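Local coordinates for V-type ATPase 116 kDa subunit (PDB 3RRK), which forms the cytoplasmic N-terminal domain of subunit I, the subunit a homolog of V-ATPase, and probably takes part in rotary proton transport, at residues L76-F90 / L252-R266. Numbering follows the deposited sequence.
Sequences LTVVGLATVPSSKPF and LSRESGEALIALWTR
Leu-76 fits knob-into-hole among Gly-257, Leu-260, Ile-261 and Trp-264, its CD2 3.6 Å from Leu-260 CB, where helix 56-79 meets the long helix 224-281 in the elongated helical part of this domain. A Schellman motif (Leu-81 N to Leu-76 O, Gly-80 N weakly to Thr-77 O) ends the shorter helix, with Gly-80 at positive phi. Leu-81 to Ser-86 run extended along helix 224-281 before the chain turns back, placing Pro-89 by Ala-262. Thr-83 CB lies over one face of the Trp-264 indole, 3.7 Å from the centroid of its six-membered ring, while Pro-85 meets the ring edge; Trp-264 NE1 is satisfied by Glu-73. Replacing Trp-264 by an alanine is likely to rob Thr-83 of the ring face it rests on, and the Glu-73 carboxylate of this donor. Thr-265 OG1 donates to Ile-261 O and accepts from Ser-86 N (3.1 Å, 162° at the hydrogen); having OG1 beside its own backbone N (chi1 -61°) lets it do both. A water links Ser-86 OG to Glu-258 O. Ala-262 O takes Phe-90 N at 2.9 Å and the helical Arg-266 N from opposite faces of its carbonyl plane. Leu-263 CD2 makes a CH-pi contact over one face of the Phe-90 ring. Arg-266 pairs through NE with Glu-270, and its NH1 serves Gly-92 O and, at 3.0 Å from above the carbonyl plane, Phe-90 O.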
loop_
_atom_site.group_PDB
_atom_site.type_symbol
_atom_site.label_atom_id
_atom_site.label_comp_id
_atom_site.label_asym_id
_atom_site.label_seq_id
_atom_site.Cartn_x
_atom_site.Cartn_y
_atom_site.Cartn_z
ATOM N N LEU A 76 5.126 -8.603 5.029
ATOM C CA LEU A 76 5.085 -8.280 6.451
ATOM C C LEU A 76 3.985 -7.261 6.750
ATOM O O LEU A 76 3.279 -7.356 7.765
ATOM C CB LEU A 76 6.450 -7.785 6.917
ATOM C CG LEU A 76 7.519 -8.878 7.015
ATOM C CD1 LEU A 76 8.902 -8.245 7.057
ATOM C CD2 LEU A 76 7.302 -9.776 8.222
ATOM N N THR A 77 3.816 -6.313 5.834
ATOM C CA THR A 77 2.737 -5.340 5.925
ATOM C C THR A 77 1.363 -5.988 6.003
ATOM O O THR A 77 0.557 -5.671 6.888
ATOM C CB THR A 77 2.769 -4.367 4.742
ATOM O OG1 THR A 77 3.948 -3.551 4.834
ATOM C CG2 THR A 77 1.540 -3.476 4.764
ATOM N N VAL A 78 1.111 -6.916 5.090
ATOM C CA VAL A 78 -0.160 -7.642 5.058
ATOM C C VAL A 78 -0.389 -8.411 6.334
ATOM O O VAL A 78 -1.507 -8.526 6.831
ATOM C CB VAL A 78 -0.185 -8.641 3.884
ATOM C CG1 VAL A 78 -1.374 -9.604 3.984
ATOM C CG2 VAL A 78 -0.189 -7.885 2.587
ATOM N N VAL A 79 0.699 -8.941 6.856
ATOM C CA VAL A 79 0.648 -9.845 7.989
ATOM C C VAL A 79 0.587 -9.046 9.276
ATOM O O VAL A 79 0.034 -9.498 10.274
ATOM C CB VAL A 79 1.847 -10.825 7.923
ATOM C CG1 VAL A 79 2.450 -11.070 9.261
ATOM C CG2 VAL A 79 1.407 -12.117 7.269
ATOM N N GLY A 80 1.116 -7.828 9.232
ATOM C CA GLY A 80 1.018 -6.926 10.359
ATOM C C GLY A 80 2.195 -7.112 11.287
ATOM O O GLY A 80 2.042 -7.210 12.507
ATOM N N LEU A 81 3.377 -7.181 10.697
ATOM C CA LEU A 81 4.601 -7.297 11.453
ATOM C C LEU A 81 5.504 -6.185 10.976
ATOM O O LEU A 81 5.616 -5.945 9.777
ATOM C CB LEU A 81 5.255 -8.647 11.203
ATOM C CG LEU A 81 4.484 -9.853 11.742
ATOM C CD1 LEU A 81 5.108 -11.206 11.341
ATOM C CD2 LEU A 81 4.367 -9.745 13.227
ATOM N N ALA A 82 6.138 -5.490 11.913
ATOM C CA ALA A 82 7.051 -4.414 11.555
ATOM C C ALA A 82 8.389 -4.995 11.128
ATOM O O ALA A 82 8.809 -6.039 11.631
ATOM C CB ALA A 82 7.226 -3.468 12.712
ATOM N N THR A 83 9.048 -4.320 10.190
ATOM C CA THR A 83 10.394 -4.700 9.767
ATOM C C THR A 83 11.416 -4.385 10.847
ATOM O O THR A 83 11.874 -3.252 10.967
ATOM C CB THR A 83 10.807 -3.996 8.446
ATOM O OG1 THR A 83 10.529 -2.592 8.536
ATOM C CG2 THR A 83 10.040 -4.591 7.264
ATOM N N VAL A 84 11.763 -5.389 11.643
ATOM C CA VAL A 84 12.757 -5.222 12.692
ATOM C C VAL A 84 13.800 -6.313 12.575
ATOM O O VAL A 84 13.475 -7.493 12.674
ATOM C CB VAL A 84 12.131 -5.302 14.081
ATOM C CG1 VAL A 84 13.202 -5.102 15.142
ATOM C CG2 VAL A 84 11.030 -4.268 14.217
ATOM N N PRO A 85 15.059 -5.918 12.348
ATOM C CA PRO A 85 16.180 -6.828 12.079
ATOM C C PRO A 85 16.293 -8.059 13.000
ATOM O O PRO A 85 16.458 -7.935 14.207
ATOM C CB PRO A 85 17.391 -5.904 12.206
ATOM C CG PRO A 85 16.880 -4.604 11.660
ATOM C CD PRO A 85 15.451 -4.508 12.161
ATOM N N SER A 86 16.194 -9.241 12.394
ATOM C CA SER A 86 16.334 -10.513 13.091
ATOM C C SER A 86 17.758 -10.663 13.593
ATOM O O SER A 86 18.690 -10.154 12.975
ATOM C CB SER A 86 15.982 -11.669 12.142
ATOM O OG SER A 86 16.422 -12.926 12.632
ATOM N N SER A 87 17.924 -11.349 14.720
ATOM C CA SER A 87 19.254 -11.624 15.263
ATOM C C SER A 87 19.946 -12.721 14.451
ATOM O O SER A 87 21.177 -12.724 14.318
ATOM C CB SER A 87 19.174 -12.028 16.742
ATOM O OG SER A 87 18.675 -10.969 17.539
ATOM N N LYS A 88 19.146 -13.650 13.918
ATOM C CA LYS A 88 19.653 -14.707 13.048
ATOM C C LYS A 88 18.992 -14.616 11.677
ATOM O O LYS A 88 17.988 -15.294 11.398
ATOM C CB LYS A 88 19.456 -16.093 13.670
ATOM C CG LYS A 88 20.135 -17.227 12.893
ATOM C CD LYS A 88 20.176 -18.543 13.685
ATOM C CE LYS A 88 21.229 -18.516 14.800
ATOM N NZ LYS A 88 21.456 -19.866 15.405
ATOM N N PRO A 89 19.564 -13.766 10.815
ATOM C CA PRO A 89 19.098 -13.509 9.455
ATOM C C PRO A 89 19.222 -14.769 8.589
ATOM O O PRO A 89 20.094 -15.604 8.853
ATOM C CB PRO A 89 20.072 -12.426 8.951
ATOM C CG PRO A 89 20.773 -11.913 10.147
ATOM C CD PRO A 89 20.819 -13.054 11.099
ATOM N N PHE A 90 18.355 -14.900 7.583
ATOM C CA PHE A 90 18.442 -15.992 6.617
ATOM C C PHE A 90 19.909 -16.219 6.179
ATOM O O PHE A 90 20.592 -15.258 5.796
ATOM C CB PHE A 90 17.550 -15.671 5.403
ATOM C CG PHE A 90 17.481 -16.772 4.397
ATOM C CD1 PHE A 90 16.568 -17.803 4.542
ATOM C CD2 PHE A 90 18.327 -16.781 3.310
ATOM C CE1 PHE A 90 16.512 -18.826 3.627
ATOM C CE2 PHE A 90 18.268 -17.807 2.380
ATOM C CZ PHE A 90 17.358 -18.829 2.540
ATOM N N LEU A 252 -0.809 -17.491 7.898
ATOM C CA LEU A 252 0.393 -17.149 7.155
ATOM C C LEU A 252 1.437 -16.503 8.083
ATOM O O LEU A 252 2.639 -16.718 7.933
ATOM C CB LEU A 252 0.055 -16.242 5.975
ATOM C CG LEU A 252 1.204 -15.926 5.017
ATOM C CD1 LEU A 252 1.749 -17.201 4.438
ATOM C CD2 LEU A 252 0.774 -14.983 3.903
ATOM N N SER A 253 0.962 -15.725 9.049
ATOM C CA SER A 253 1.833 -15.123 10.039
ATOM C C SER A 253 2.532 -16.193 10.900
ATOM O O SER A 253 3.754 -16.198 11.066
ATOM C CB SER A 253 1.034 -14.193 10.936
ATOM O OG SER A 253 1.900 -13.369 11.693
ATOM N N ARG A 254 1.752 -17.105 11.449
ATOM C CA ARG A 254 2.323 -18.153 12.269
ATOM C C ARG A 254 3.297 -19.026 11.478
ATOM O O ARG A 254 4.344 -19.410 11.980
ATOM C CB ARG A 254 1.216 -19.000 12.895
ATOM C CG ARG A 254 0.300 -18.220 13.823
ATOM C CD ARG A 254 -0.589 -19.144 14.656
ATOM N NE ARG A 254 -1.484 -19.921 13.805
ATOM C CZ ARG A 254 -2.708 -19.538 13.454
ATOM N NH1 ARG A 254 -3.194 -18.386 13.893
ATOM N NH2 ARG A 254 -3.445 -20.311 12.667
ATOM N N GLU A 255 2.965 -19.332 10.233
ATOM C CA GLU A 255 3.801 -20.238 9.463
ATOM C C GLU A 255 5.066 -19.565 8.956
ATOM O O GLU A 255 6.107 -20.200 8.814
ATOM C CB GLU A 255 3.024 -20.783 8.270
ATOM C CG GLU A 255 1.867 -21.698 8.615
ATOM C CD GLU A 255 1.023 -22.043 7.391
ATOM O OE1 GLU A 255 1.126 -21.314 6.366
ATOM O OE2 GLU A 255 0.266 -23.042 7.465
ATOM N N SER A 256 4.972 -18.273 8.677
ATOM C CA SER A 256 5.996 -17.620 7.875
ATOM C C SER A 256 6.457 -16.233 8.345
ATOM O O SER A 256 7.372 -15.659 7.755
ATOM C CB SER A 256 5.518 -17.532 6.414
ATOM O OG SER A 256 5.738 -18.749 5.736
ATOM N N GLY A 257 5.817 -15.687 9.373
ATOM C CA GLY A 257 6.185 -14.370 9.873
ATOM C C GLY A 257 7.674 -14.225 10.186
ATOM O O GLY A 257 8.336 -13.292 9.721
ATOM N N GLU A 258 8.206 -15.162 10.963
ATOM C CA GLU A 258 9.603 -15.109 11.359
ATOM C C GLU A 258 10.572 -15.248 10.175
ATOM O O GLU A 258 11.586 -14.552 10.111
ATOM C CB GLU A 258 9.900 -16.153 12.452
ATOM C CG GLU A 258 11.355 -16.246 12.834
ATOM C CD GLU A 258 11.652 -17.459 13.703
ATOM O OE1 GLU A 258 10.894 -18.456 13.599
ATOM O OE2 GLU A 258 12.638 -17.419 14.485
ATOM N N ALA A 259 10.263 -16.147 9.245
ATOM C CA ALA A 259 11.116 -16.334 8.074
ATOM C C ALA A 259 11.183 -15.061 7.243
ATOM O O ALA A 259 12.235 -14.712 6.688
ATOM C CB ALA A 259 10.632 -17.490 7.235
ATOM N N LEU A 260 10.066 -14.349 7.182
ATOM C CA LEU A 260 9.998 -13.176 6.323
ATOM C C LEU A 260 10.982 -12.173 6.848
ATOM O O LEU A 260 11.798 -11.640 6.109
ATOM C CB LEU A 260 8.584 -12.593 6.288
ATOM C CG LEU A 260 7.575 -13.291 5.352
ATOM C CD1 LEU A 260 6.140 -12.912 5.684
ATOM C CD2 LEU A 260 7.847 -12.979 3.910
ATOM N N ILE A 261 10.912 -11.959 8.155
ATOM C CA ILE A 261 11.793 -11.053 8.872
ATOM C C ILE A 261 13.260 -11.395 8.639
ATOM O O ILE A 261 14.064 -10.521 8.328
ATOM C CB ILE A 261 11.455 -11.061 10.378
ATOM C CG1 ILE A 261 10.320 -10.079 10.662
ATOM C CG2 ILE A 261 12.656 -10.673 11.220
ATOM C CD1 ILE A 261 9.822 -10.143 12.083
ATOM N N ALA A 262 13.614 -12.665 8.781
ATOM C CA ALA A 262 14.989 -13.093 8.524
ATOM C C ALA A 262 15.418 -12.906 7.062
ATOM O O ALA A 262 16.598 -12.726 6.781
ATOM C CB ALA A 262 15.156 -14.527 8.918
ATOM N N LEU A 263 14.460 -13.002 6.134
ATOM C CA LEU A 263 14.727 -12.784 4.716
ATOM C C LEU A 263 14.961 -11.305 4.469
ATOM O O LEU A 263 15.904 -10.906 3.786
ATOM C CB LEU A 263 13.531 -13.252 3.871
ATOM C CG LEU A 263 13.372 -14.775 3.818
ATOM C CD1 LEU A 263 11.917 -15.197 3.582
ATOM C CD2 LEU A 263 14.338 -15.394 2.805
ATOM N N TRP A 264 14.080 -10.493 5.033
ATOM C CA TRP A 264 14.168 -9.070 4.868
ATOM C C TRP A 264 15.535 -8.614 5.339
ATOM O O TRP A 264 16.243 -7.848 4.662
ATOM C CB TRP A 264 13.077 -8.401 5.693
ATOM C CG TRP A 264 13.105 -6.911 5.603
ATOM C CD1 TRP A 264 12.574 -6.140 4.610
ATOM C CD2 TRP A 264 13.699 -6.005 6.546
ATOM N NE1 TRP A 264 12.798 -4.812 4.874
ATOM C CE2 TRP A 264 13.490 -4.699 6.050
ATOM C CE3 TRP A 264 14.380 -6.174 7.760
ATOM C CZ2 TRP A 264 13.942 -3.560 6.731
ATOM C CZ3 TRP A 264 14.827 -5.039 8.433
ATOM C CH2 TRP A 264 14.605 -3.752 7.916
ATOM N N THR A 265 15.913 -9.119 6.505
ATOM C CA THR A 265 17.140 -8.716 7.140
ATOM C C THR A 265 18.340 -9.073 6.268
ATOM O O THR A 265 19.135 -8.207 5.885
ATOM C CB THR A 265 17.228 -9.331 8.527
ATOM O OG1 THR A 265 16.123 -8.854 9.296
ATOM C CG2 THR A 265 18.515 -8.937 9.221
ATOM N N ARG A 266 18.469 -10.338 5.919
ATOM C CA ARG A 266 19.571 -10.725 5.051
ATOM C C ARG A 266 19.617 -9.875 3.768
ATOM O O ARG A 266 20.695 -9.467 3.324
ATOM C CB ARG A 266 19.478 -12.212 4.736
ATOM C CG ARG A 266 20.310 -12.675 3.567
ATOM C CD ARG A 266 21.775 -12.752 3.902
ATOM N NE ARG A 266 22.560 -13.256 2.776
ATOM C CZ ARG A 266 22.590 -14.533 2.391
ATOM N NH1 ARG A 266 21.862 -15.458 3.033
ATOM N NH2 ARG A 266 23.343 -14.885 1.352
HETATM O O HOH W 1 13.498 -13.860 12.686
#